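Local coordinates for N-acetylgalactosaminyltransferase 7 (Homo sapiens, PDB 6IWR), which belongs to the polypeptide GalNAc transferase family and joins a GT-A glycosyltransferase domain to a ricin-type beta-trefoil lectin domain, at residues G290-W302 with K318-G330. Sequence-based numbering, arbitrary orientation.
Sequences GYARGAWDWSMLW and KTEPYRSPAMAGG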
loop_
_atom_site.group_PDB
_atom_site.type_symbol
_atom_site.label_atom_id
_atom_site.label_comp_id
_atom_site.label_asym_id
_atom_site.label_seq_id
_atom_site.Cartn_x
_atom_site.Cartn_y
_atom_site.Cartn_z
ATOM N N GLY A 290 -28.856 6.735 5.846
ATOM C CA GLY A 290 -27.796 6.677 4.872
ATOM C C GLY A 290 -27.663 7.900 3.996
ATOM O O GLY A 290 -26.924 7.852 3.005
ATOM N N TYR A 291 -28.348 8.994 4.309
ATOM C CA TYR A 291 -28.262 10.169 3.457
ATOM C C TYR A 291 -27.061 11.010 3.867
ATOM O O TYR A 291 -26.890 11.343 5.042
ATOM C CB TYR A 291 -29.554 10.984 3.513
ATOM C CG TYR A 291 -30.770 10.211 3.032
ATOM C CD1 TYR A 291 -30.631 9.068 2.260
ATOM C CD2 TYR A 291 -32.061 10.625 3.362
ATOM C CE1 TYR A 291 -31.740 8.358 1.837
ATOM C CE2 TYR A 291 -33.182 9.921 2.939
ATOM C CZ TYR A 291 -33.016 8.792 2.173
ATOM O OH TYR A 291 -34.116 8.064 1.755
ATOM N N ALA A 292 -26.227 11.341 2.892
ATOM C CA ALA A 292 -25.101 12.231 3.082
ATOM C C ALA A 292 -25.243 13.388 2.113
ATOM O O ALA A 292 -25.912 13.289 1.083
ATOM C CB ALA A 292 -23.777 11.493 2.865
ATOM N N ARG A 293 -24.626 14.508 2.449
ATOM C CA ARG A 293 -24.476 15.558 1.464
ATOM C C ARG A 293 -22.987 15.674 1.133
ATOM O O ARG A 293 -22.128 15.205 1.890
ATOM C CB ARG A 293 -25.142 16.873 1.950
ATOM C CG ARG A 293 -24.760 17.278 3.346
ATOM C CD ARG A 293 -25.797 18.103 4.098
ATOM N NE ARG A 293 -26.412 19.145 3.297
ATOM C CZ ARG A 293 -26.182 20.451 3.411
ATOM N NH1 ARG A 293 -26.854 21.296 2.636
ATOM N NH2 ARG A 293 -25.303 20.919 4.281
ATOM N N GLY A 294 -22.692 16.216 -0.051
ATOM C CA GLY A 294 -21.315 16.328 -0.517
ATOM C C GLY A 294 -20.628 17.565 0.044
ATOM O O GLY A 294 -21.233 18.636 0.168
ATOM N N ALA A 295 -19.344 17.411 0.350
ATOM C CA ALA A 295 -18.577 18.425 1.052
ATOM C C ALA A 295 -17.116 18.306 0.614
ATOM O O ALA A 295 -16.797 17.632 -0.372
ATOM C CB ALA A 295 -18.767 18.275 2.569
ATOM N N TRP A 296 -16.227 18.952 1.366
ATOM C CA TRP A 296 -14.807 18.988 1.061
ATOM C C TRP A 296 -14.084 19.482 2.300
ATOM O O TRP A 296 -14.683 20.125 3.160
ATOM C CB TRP A 296 -14.525 19.907 -0.131
ATOM C CG TRP A 296 -15.009 21.284 0.131
ATOM C CD1 TRP A 296 -14.327 22.279 0.764
ATOM C CD2 TRP A 296 -16.298 21.822 -0.194
ATOM N NE1 TRP A 296 -15.103 23.408 0.851
ATOM C CE2 TRP A 296 -16.319 23.160 0.271
ATOM C CE3 TRP A 296 -17.429 21.308 -0.836
ATOM C CZ2 TRP A 296 -17.434 23.990 0.123
ATOM C CZ3 TRP A 296 -18.536 22.130 -0.990
ATOM C CH2 TRP A 296 -18.527 23.463 -0.512
ATOM N N ASP A 297 -12.796 19.162 2.395
ATOM C CA ASP A 297 -11.904 19.797 3.358
ATOM C C ASP A 297 -11.186 20.942 2.637
ATOM O O ASP A 297 -11.387 21.162 1.442
ATOM C CB ASP A 297 -10.957 18.760 3.988
ATOM C CG ASP A 297 -9.874 18.253 3.022
ATOM O OD1 ASP A 297 -9.586 18.927 2.007
ATOM O OD2 ASP A 297 -9.291 17.166 3.289
ATOM N N TRP A 298 -10.321 21.668 3.336
ATOM C CA TRP A 298 -9.765 22.897 2.781
ATOM C C TRP A 298 -8.542 22.676 1.892
ATOM O O TRP A 298 -7.973 23.652 1.378
ATOM C CB TRP A 298 -9.492 23.865 3.930
ATOM C CG TRP A 298 -10.790 24.051 4.616
ATOM C CD1 TRP A 298 -11.196 23.500 5.803
ATOM C CD2 TRP A 298 -11.925 24.745 4.092
ATOM N NE1 TRP A 298 -12.503 23.852 6.068
ATOM C CE2 TRP A 298 -12.969 24.612 5.029
ATOM C CE3 TRP A 298 -12.157 25.473 2.915
ATOM C CZ2 TRP A 298 -14.209 25.180 4.835
ATOM C CZ3 TRP A 298 -13.394 26.055 2.729
ATOM C CH2 TRP A 298 -14.408 25.896 3.675
ATOM N N SER A 299 -8.145 21.425 1.682
ATOM C CA SER A 299 -7.297 21.061 0.553
ATOM C C SER A 299 -8.123 20.724 -0.678
ATOM O O SER A 299 -7.555 20.456 -1.748
ATOM C CB SER A 299 -6.397 19.879 0.911
ATOM O OG SER A 299 -7.064 19.019 1.805
ATOM N N MET A 300 -9.447 20.756 -0.532
ATOM C CA MET A 300 -10.404 20.496 -1.598
ATOM C C MET A 300 -10.475 19.011 -1.954
ATOM O O MET A 300 -10.739 18.655 -3.100
ATOM C CB MET A 300 -10.118 21.331 -2.847
ATOM C CG MET A 300 -11.343 21.420 -3.740
ATOM S SD MET A 300 -11.195 22.388 -5.255
ATOM C CE MET A 300 -11.934 23.936 -4.797
ATOM N N LEU A 301 -10.245 18.140 -0.980
ATOM C CA LEU A 301 -10.545 16.731 -1.147
ATOM C C LEU A 301 -12.024 16.482 -0.872
ATOM O O LEU A 301 -12.590 16.988 0.104
ATOM C CB LEU A 301 -9.690 15.879 -0.217
ATOM C CG LEU A 301 -8.196 16.040 -0.482
ATOM C CD1 LEU A 301 -7.448 15.081 0.416
ATOM C CD2 LEU A 301 -7.860 15.850 -1.978
ATOM N N TRP A 302 -12.640 15.703 -1.751
ATOM C CA TRP A 302 -14.030 15.319 -1.613
ATOM C C TRP A 302 -14.293 14.625 -0.278
ATOM O O TRP A 302 -13.526 13.758 0.136
ATOM C CB TRP A 302 -14.380 14.397 -2.777
ATOM C CG TRP A 302 -15.629 13.663 -2.597
ATOM C CD1 TRP A 302 -15.766 12.358 -2.218
ATOM C CD2 TRP A 302 -16.948 14.178 -2.773
ATOM N NE1 TRP A 302 -17.096 12.035 -2.156
ATOM C CE2 TRP A 302 -17.841 13.138 -2.488
ATOM C CE3 TRP A 302 -17.462 15.422 -3.152
ATOM C CZ2 TRP A 302 -19.213 13.297 -2.566
ATOM C CZ3 TRP A 302 -18.830 15.577 -3.225
ATOM C CH2 TRP A 302 -19.688 14.518 -2.934
ATOM N N LYS A 318 -39.356 11.977 4.178
ATOM C CA LYS A 318 -38.017 11.415 4.333
ATOM C C LYS A 318 -37.288 11.296 3.003
ATOM O O LYS A 318 -36.053 11.394 2.967
ATOM C CB LYS A 318 -38.065 10.034 4.991
ATOM C CG LYS A 318 -38.568 10.063 6.428
ATOM C CD LYS A 318 -37.626 9.353 7.397
ATOM C CE LYS A 318 -37.451 7.881 7.031
ATOM N NZ LYS A 318 -37.006 7.073 8.215
ATOM N N THR A 319 -38.022 11.091 1.902
ATOM C CA THR A 319 -37.426 10.631 0.656
ATOM C C THR A 319 -37.259 11.720 -0.399
ATOM O O THR A 319 -36.575 11.477 -1.401
ATOM C CB THR A 319 -38.253 9.477 0.068
ATOM O OG1 THR A 319 -39.591 9.542 0.577
ATOM C CG2 THR A 319 -37.668 8.159 0.490
ATOM N N GLU A 320 -37.837 12.904 -0.233
ATOM C CA GLU A 320 -37.759 13.856 -1.340
ATOM C C GLU A 320 -36.326 14.347 -1.553
ATOM O O GLU A 320 -35.447 14.132 -0.709
ATOM C CB GLU A 320 -38.678 15.042 -1.098
ATOM C CG GLU A 320 -38.580 15.613 0.286
ATOM C CD GLU A 320 -39.654 16.631 0.529
ATOM O OE1 GLU A 320 -39.341 17.834 0.616
ATOM O OE2 GLU A 320 -40.827 16.224 0.589
ATOM N N PRO A 321 -36.064 15.038 -2.670
ATOM C CA PRO A 321 -34.722 15.588 -2.897
ATOM C C PRO A 321 -34.259 16.389 -1.696
ATOM O O PRO A 321 -35.061 16.811 -0.857
ATOM C CB PRO A 321 -34.910 16.483 -4.122
ATOM C CG PRO A 321 -36.070 15.872 -4.827
ATOM C CD PRO A 321 -36.991 15.418 -3.746
ATOM N N TYR A 322 -32.941 16.580 -1.605
ATOM C CA TYR A 322 -32.406 17.506 -0.613
ATOM C C TYR A 322 -31.185 18.232 -1.174
ATOM O O TYR A 322 -30.626 17.854 -2.210
ATOM C CB TYR A 322 -32.094 16.796 0.714
ATOM C CG TYR A 322 -31.104 15.636 0.660
ATOM C CD1 TYR A 322 -29.730 15.855 0.809
ATOM C CD2 TYR A 322 -31.540 14.328 0.506
ATOM C CE1 TYR A 322 -28.823 14.814 0.789
ATOM C CE2 TYR A 322 -30.638 13.282 0.475
ATOM C CZ TYR A 322 -29.274 13.532 0.626
ATOM O OH TYR A 322 -28.359 12.500 0.618
ATOM N N ARG A 323 -30.781 19.300 -0.482
ATOM C CA ARG A 323 -29.658 20.110 -0.946
ATOM C C ARG A 323 -28.310 19.490 -0.561
ATOM O O ARG A 323 -28.111 19.059 0.578
ATOM C CB ARG A 323 -29.757 21.524 -0.385
ATOM C CG ARG A 323 -31.090 22.201 -0.644
ATOM C CD ARG A 323 -31.108 23.671 -0.255
ATOM N NE ARG A 323 -30.894 23.906 1.173
ATOM C CZ ARG A 323 -30.942 25.115 1.721
ATOM N NH1 ARG A 323 -31.220 26.151 0.947
ATOM N NH2 ARG A 323 -30.728 25.293 3.014
ATOM N N SER A 324 -27.378 19.471 -1.513
ATOM C CA SER A 324 -25.981 19.195 -1.252
ATOM C C SER A 324 -25.120 20.392 -1.660
ATOM O O SER A 324 -25.413 21.047 -2.663
ATOM C CB SER A 324 -25.510 17.952 -2.011
ATOM O OG SER A 324 -24.110 17.763 -1.829
ATOM N N PRO A 325 -24.059 20.712 -0.915
ATOM C CA PRO A 325 -23.179 21.796 -1.371
ATOM C C PRO A 325 -22.372 21.424 -2.610
ATOM O O PRO A 325 -21.972 22.325 -3.364
ATOM C CB PRO A 325 -22.265 22.061 -0.162
ATOM C CG PRO A 325 -22.911 21.348 1.003
ATOM C CD PRO A 325 -23.631 20.164 0.381
ATOM N N ALA A 326 -22.137 20.130 -2.847
ATOM C CA ALA A 326 -21.329 19.671 -3.969
ATOM C C ALA A 326 -21.780 18.272 -4.393
ATOM O O ALA A 326 -22.517 17.588 -3.674
ATOM C CB ALA A 326 -19.842 19.659 -3.599
ATOM N N MET A 327 -21.303 17.837 -5.563
ATOM C CA MET A 327 -21.536 16.497 -6.085
ATOM C C MET A 327 -20.207 15.751 -6.188
ATOM O O MET A 327 -19.139 16.362 -6.277
ATOM C CB MET A 327 -22.213 16.568 -7.462
ATOM C CG MET A 327 -21.344 17.359 -8.438
ATOM S SD MET A 327 -21.645 17.071 -10.194
ATOM C CE MET A 327 -23.092 18.095 -10.404
ATOM N N ALA A 328 -20.263 14.418 -6.172
ATOM C CA ALA A 328 -19.036 13.656 -6.383
ATOM C C ALA A 328 -18.447 13.958 -7.752
ATOM O O ALA A 328 -17.232 14.112 -7.887
ATOM C CB ALA A 328 -19.292 12.157 -6.227
ATOM N N GLY A 329 -19.294 14.063 -8.780
ATOM C CA GLY A 329 -18.858 14.567 -10.071
ATOM C C GLY A 329 -19.163 13.724 -11.295
ATOM O O GLY A 329 -19.391 14.266 -12.380
ATOM N N GLY A 330 -19.145 12.403 -11.156
ATOM C CA GLY A 330 -19.328 11.547 -12.313
ATOM C C GLY A 330 -20.749 11.484 -12.844
ATOM O O GLY A 330 -20.954 11.475 -14.060
#
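Tyr322 with Ala292, and Arg293 with Arg323, carry a buried side-chain-to-backbone contact between the segments 290-302 and 318-330, inside the glycosyltransferase domain. Tyr322 OH donates to Ala292 O (2.6 Å), reaching it from above the carbonyl plane. Tyr291 CB packs against Tyr322 CZ (3.9 Å). The two tyrosine rings are slid well past each other, with planes at 29°, so there is little stacking. Lys318 O sits at the edge of the Tyr291 ring, 3.2 Å from CE2.

Arg293 grips Arg323 O side-on, with NE at 3.2 Å and NH1 at 3.3 Å. The oxygen lies in the guanidinium plane, and Pro325 CD covers one face of the group. The side chain is bent at chi3 (-43°), which brings NE and NH1 to this carbonyl. A salt bridge from NH2 to Asp460 and a hydrogen bond from NH1 to Ile457 O further fix the group. Next along the strand, Gly294 N donates to Ser324 OG (2.8 Å).

Beyond this, Trp296 CZ3 touches Pro325 CB and Ala326 CB. Tyr361 meets the same indole edge-to-face. Ala328 CA stands over the six-membered ring of Trp302, 3.7 Å from its centroid, in a CH-pi contact. The Ala328 side chain lies about 10 Å from the bound manganese ion. Strand 322-323 pairs with strand 369-373, so the contact docks the two-stranded hairpin 292-306 against the main GT-A sheet.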